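Local coordinates for imelysin (Bacteroides ovatus ATCC 8483, PDB 3OYV), which probably binds metal at the bacterial outer membrane as an imelysin-like protein implicated in iron uptake, and may act as a peptidase, at residues Ser158-Asp161 against Thr162-Asn166; Ala224-Asn227 against Pro228-Thr231. All coordinates share one frame; numbering follows the deposited sequence.

Contact 1 (Ser158-Asp161 against Thr162-Asn166)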
loop_
_atom_site.group_PDB
_atom_site.type_symbol
_atom_site.label_atom_id
_atom_site.label_comp_id
_atom_site.label_asym_id
_atom_site.label_seq_id
_atom_site.Cartn_x
_atom_site.Cartn_y
_atom_site.Cartn_z
ATOM N N SER A 158 13.744 -21.207 -18.260
ATOM C CA SER A 158 12.372 -20.946 -18.620
ATOM C C SER A 158 11.363 -21.599 -17.637
ATOM O O SER A 158 10.299 -21.042 -17.386
ATOM C CB SER A 158 12.101 -21.429 -20.038
ATOM O OG SER A 158 12.422 -22.807 -20.159
ATOM N N SER A 159 11.721 -22.769 -17.113
ATOM C CA SER A 159 10.865 -23.479 -16.169
ATOM C C SER A 159 10.654 -22.633 -14.922
ATOM O O SER A 159 9.512 -22.473 -14.464
ATOM C CB SER A 159 11.486 -24.820 -15.775
ATOM O OG SER A 159 11.388 -25.736 -16.843
ATOM N N LEU A 160 11.763 -22.123 -14.388
ATOM C CA LEU A 160 11.732 -21.272 -13.187
ATOM C C LEU A 160 10.876 -20.021 -13.420
ATOM O O LEU A 160 10.046 -19.643 -12.595
ATOM C CB LEU A 160 13.136 -20.910 -12.730
ATOM C CG LEU A 160 13.184 -19.963 -11.528
ATOM C CD1 LEU A 160 12.395 -20.536 -10.295
ATOM C CD2 LEU A 160 14.631 -19.659 -11.183
ATOM N N ASP A 161 11.056 -19.370 -14.551
ATOM C CA ASP A 161 10.270 -18.187 -14.876
ATOM C C ASP A 161 8.792 -18.505 -14.903
ATOM O O ASP A 161 8.005 -17.801 -14.295
ATOM C CB ASP A 161 10.728 -17.596 -16.212
ATOM C CG ASP A 161 9.877 -16.432 -16.681
ATOM O OD1 ASP A 161 9.651 -15.456 -15.892
ATOM O OD2 ASP A 161 9.373 -16.483 -17.832
ATOM N N THR A 162 8.415 -19.609 -15.559
ATOM C CA THR A 162 7.032 -19.994 -15.663
ATOM C C THR A 162 6.443 -20.290 -14.285
ATOM O O THR A 162 5.313 -19.883 -14.027
ATOM C CB THR A 162 6.901 -21.197 -16.591
ATOM O OG1 THR A 162 7.246 -20.760 -17.917
ATOM C CG2 THR A 162 5.465 -21.806 -16.538
ATOM N N LYS A 163 7.233 -20.944 -13.431
ATOM C CA LYS A 163 6.746 -21.235 -12.080
ATOM C C LYS A 163 6.535 -19.934 -11.289
ATOM O O LYS A 163 5.556 -19.814 -10.550
ATOM C CB LYS A 163 7.698 -22.151 -11.356
ATOM C CG LYS A 163 7.607 -23.608 -11.856
ATOM C CD LYS A 163 8.464 -24.524 -10.995
ATOM C CE LYS A 163 8.856 -25.821 -11.718
ATOM N NZ LYS A 163 10.196 -25.751 -12.368
ATOM N N ILE A 164 7.415 -18.941 -11.449
ATOM C CA ILE A 164 7.240 -17.676 -10.717
ATOM C C ILE A 164 5.997 -16.962 -11.228
ATOM O O ILE A 164 5.155 -16.503 -10.445
ATOM C CB ILE A 164 8.512 -16.810 -10.837
ATOM C CG1 ILE A 164 9.694 -17.474 -10.141
ATOM C CG2 ILE A 164 8.276 -15.337 -10.294
ATOM C CD1 ILE A 164 11.047 -16.932 -10.598
ATOM N N LYS A 165 5.853 -16.838 -12.537
ATOM C CA LYS A 165 4.696 -16.178 -13.105
ATOM C C LYS A 165 3.393 -16.838 -12.679
ATOM O O LYS A 165 2.410 -16.170 -12.343
ATOM C CB LYS A 165 4.798 -16.107 -14.634
ATOM C CG LYS A 165 5.929 -15.225 -15.144
ATOM C CD LYS A 165 5.778 -14.858 -16.659
ATOM C CE LYS A 165 5.985 -16.067 -17.544
ATOM N NZ LYS A 165 5.881 -15.731 -18.999
ATOM N N ASN A 166 3.393 -18.163 -12.714
ATOM C CA ASN A 166 2.233 -18.933 -12.245
ATOM C C ASN A 166 1.908 -18.696 -10.765
ATOM O O ASN A 166 0.734 -18.618 -10.386
ATOM C CB ASN A 166 2.450 -20.445 -12.488
ATOM C CG ASN A 166 2.392 -20.809 -13.961
ATOM O OD1 ASN A 166 1.924 -20.015 -14.783
ATOM N ND2 ASN A 166 2.755 -22.060 -14.286
HETATM O O HOH W 1 8.476 -14.351 -19.148
#

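Contact 2 (Ala224-Asn227 against Pro228-Thr231)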
loop_
_atom_site.group_PDB
_atom_site.type_symbol
_atom_site.label_atom_id
_atom_site.label_comp_id
_atom_site.label_asym_id
_atom_site.label_seq_id
_atom_site.Cartn_x
_atom_site.Cartn_y
_atom_site.Cartn_z
ATOM N N ALA A 224 26.445 -6.064 -16.207
ATOM C CA ALA A 224 26.047 -6.044 -17.612
ATOM C C ALA A 224 24.654 -6.644 -17.805
ATOM O O ALA A 224 23.846 -6.154 -18.586
ATOM C CB ALA A 224 27.070 -6.800 -18.489
ATOM N N VAL A 225 24.372 -7.724 -17.098
ATOM C CA VAL A 225 23.053 -8.325 -17.186
ATOM C C VAL A 225 22.002 -7.544 -16.399
ATOM O O VAL A 225 20.909 -7.312 -16.888
ATOM C CB VAL A 225 23.059 -9.799 -16.764
ATOM C CG1 VAL A 225 21.646 -10.348 -16.696
ATOM C CG2 VAL A 225 23.919 -10.609 -17.779
ATOM N N LEU A 226 22.325 -7.130 -15.181
ATOM C CA LEU A 226 21.294 -6.628 -14.270
ATOM C C LEU A 226 21.077 -5.115 -14.262
ATOM O O LEU A 226 20.013 -4.655 -13.883
ATOM C CB LEU A 226 21.505 -7.169 -12.859
ATOM C CG LEU A 226 21.319 -8.696 -12.676
ATOM C CD1 LEU A 226 21.593 -9.058 -11.210
ATOM C CD2 LEU A 226 19.954 -9.155 -13.091
ATOM N N ASN A 227 22.063 -4.346 -14.719
ATOM C CA ASN A 227 21.864 -2.904 -14.801
ATOM C C ASN A 227 20.584 -2.513 -15.542
ATOM O O ASN A 227 19.847 -1.660 -15.056
ATOM C CB ASN A 227 23.050 -2.197 -15.435
ATOM C CG ASN A 227 24.206 -1.954 -14.481
ATOM O OD1 ASN A 227 24.173 -2.328 -13.314
ATOM N ND2 ASN A 227 25.276 -1.319 -14.998
ATOM N N PRO A 228 20.333 -3.075 -16.741
ATOM C CA PRO A 228 19.125 -2.638 -17.448
ATOM C C PRO A 228 17.851 -3.033 -16.721
ATOM O O PRO A 228 16.824 -2.370 -16.873
ATOM C CB PRO A 228 19.242 -3.291 -18.833
ATOM C CG PRO A 228 20.373 -4.135 -18.801
ATOM C CD PRO A 228 21.231 -3.873 -17.590
ATOM N N VAL A 229 17.916 -4.129 -15.980
ATOM C CA VAL A 229 16.771 -4.565 -15.182
ATOM C C VAL A 229 16.508 -3.494 -14.080
ATOM O O VAL A 229 15.360 -3.084 -13.864
ATOM C CB VAL A 229 17.007 -5.954 -14.570
ATOM C CG1 VAL A 229 15.890 -6.283 -13.563
ATOM C CG2 VAL A 229 17.125 -7.026 -15.678
ATOM N N VAL A 230 17.563 -3.066 -13.390
ATOM C CA VAL A 230 17.437 -2.060 -12.322
ATOM C C VAL A 230 16.907 -0.733 -12.887
ATOM O O VAL A 230 15.997 -0.116 -12.331
ATOM C CB VAL A 230 18.714 -1.883 -11.534
ATOM C CG1 VAL A 230 18.564 -0.760 -10.508
ATOM C CG2 VAL A 230 19.129 -3.216 -10.855
ATOM N N THR A 231 17.450 -0.313 -14.010
ATOM C CA THR A 231 17.090 0.961 -14.601
ATOM C C THR A 231 15.631 0.952 -14.999
ATOM O O THR A 231 14.881 1.904 -14.711
ATOM C CB THR A 231 18.045 1.278 -15.761
ATOM O OG1 THR A 231 19.323 1.488 -15.215
ATOM C CG2 THR A 231 17.570 2.493 -16.582
#

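Contact 1 (Ser158-Asp161 against Thr162-Asn166)
D161 and K165 meet one turn apart near the start of helix 158-177, an i to i+4 acid-base pair spanning the first and second turns of a helix of the imelysin fold. The carboxylate of D161 lies beside the lysine chain, with OD2 3.4 Å from CE of K165, while the charges themselves stay farther apart: OD2 of D161 to NZ of K165 is 3.8 Å, a long salt bridge. Water 1 closes the gap, donating to OD2 of D161 at 2.7 Å and accepting from NZ of K165 at 2.9 Å. Two torsions account for this meeting: CG of D161 stands anti to its backbone N (chi1 175°), and the lysine chain bends at chi3 (-69°). The other carboxylate oxygen, OD1, is bonded by Y136 OH and S150 OG, so helices 121-137 and 149-156 fix the rotation of the group. Three hydroxyl and water partners on a buried acid would probably favour its charged form.

On a separate face, L160 and I164 pack as an apolar pair, the leucine CG 3.8 Å from CD1 of the isoleucine. Both side chains continue onto helix 189-214, L160 against D208 and Y212 and I164 against L209. In one modelled conformer of each residue, NZ of K163 lies 3.8 Å from CB of S159, a placement that is doubtful because both side chains have a second conformer.

Under these side chains four successive i to i+4 backbone bonds, from T162 N to S158 O through K165 N to D161 O, show a regular helix. The last is the straightest, with an N-H...O angle of 175°, and its acceptor, D161 O, also lies 3.4 Å from CG of K165.

Contact 2 (Ala224-Asn227 against Pro228-Thr231)
The ring of P228 packs against the preceding turn, its CD standing 3.5 Å from V225 O and 3.6 Å from A224 O. P228 N carries no hydrogen, so A224 O gets no i to i+4 bond from it and ring carbon CD sits beside that oxygen instead. The ring thus faces two carbonyl oxygens without an N-H to offer either, and P228 also touches N147 of a loop.

This is a proline kink within helix 223-261: besides the bond missing at P228, V229 N lies 4.5 Å from V225 O, too far for its own i to i+4 bond. Regular i to i+4 pairing resumes directly afterwards, with V230 N donating to L226 O at 3.0 Å and T231 N to N227 O at 2.9 Å. Their N-H...O angles of 164° and 162° show that the interruption is brief.

Packing is tight along the buried face, where the valines rest on backbone oxygen. CB of V229 is 3.3 Å from L226 O, and CG2 of V230, placed beside its own backbone N, is 3.5 Å from that same oxygen. The apolar side-chain pair is looser, L226 CD2 lying 4.4 Å from V229 CG2. Beyond the helix, L226 meets A71, V230 meets C74, V75 and F60, and V229 meets L149 and V152.

A224, N227 and T231 occupy the more open side, where A224 is exposed. CB of N227 leaves the backbone away from the following turn; OD1 receives a weak hydrogen bond from H63 NE2, and CB of T231 rests against N227 O.

Contact 1 comes first in the chain, near the start of helix 158-177; contact 2 follows near the start of the much longer helix 223-261, with helix 189-214 between them in sequence. Their centres are about 20 Å apart and their nearest atoms about 11 Å, so they do not touch. Each centre lies about 26 Å from the centre of the chain, on the same side. Helix 149-156 relates them: D161 of contact 1 packs on its I153 and A154, while V225 and V229 of contact 2 meet V152. This short helix thus connects two helix beginnings, one regular and one kinked, at a common end of the largely helical protein.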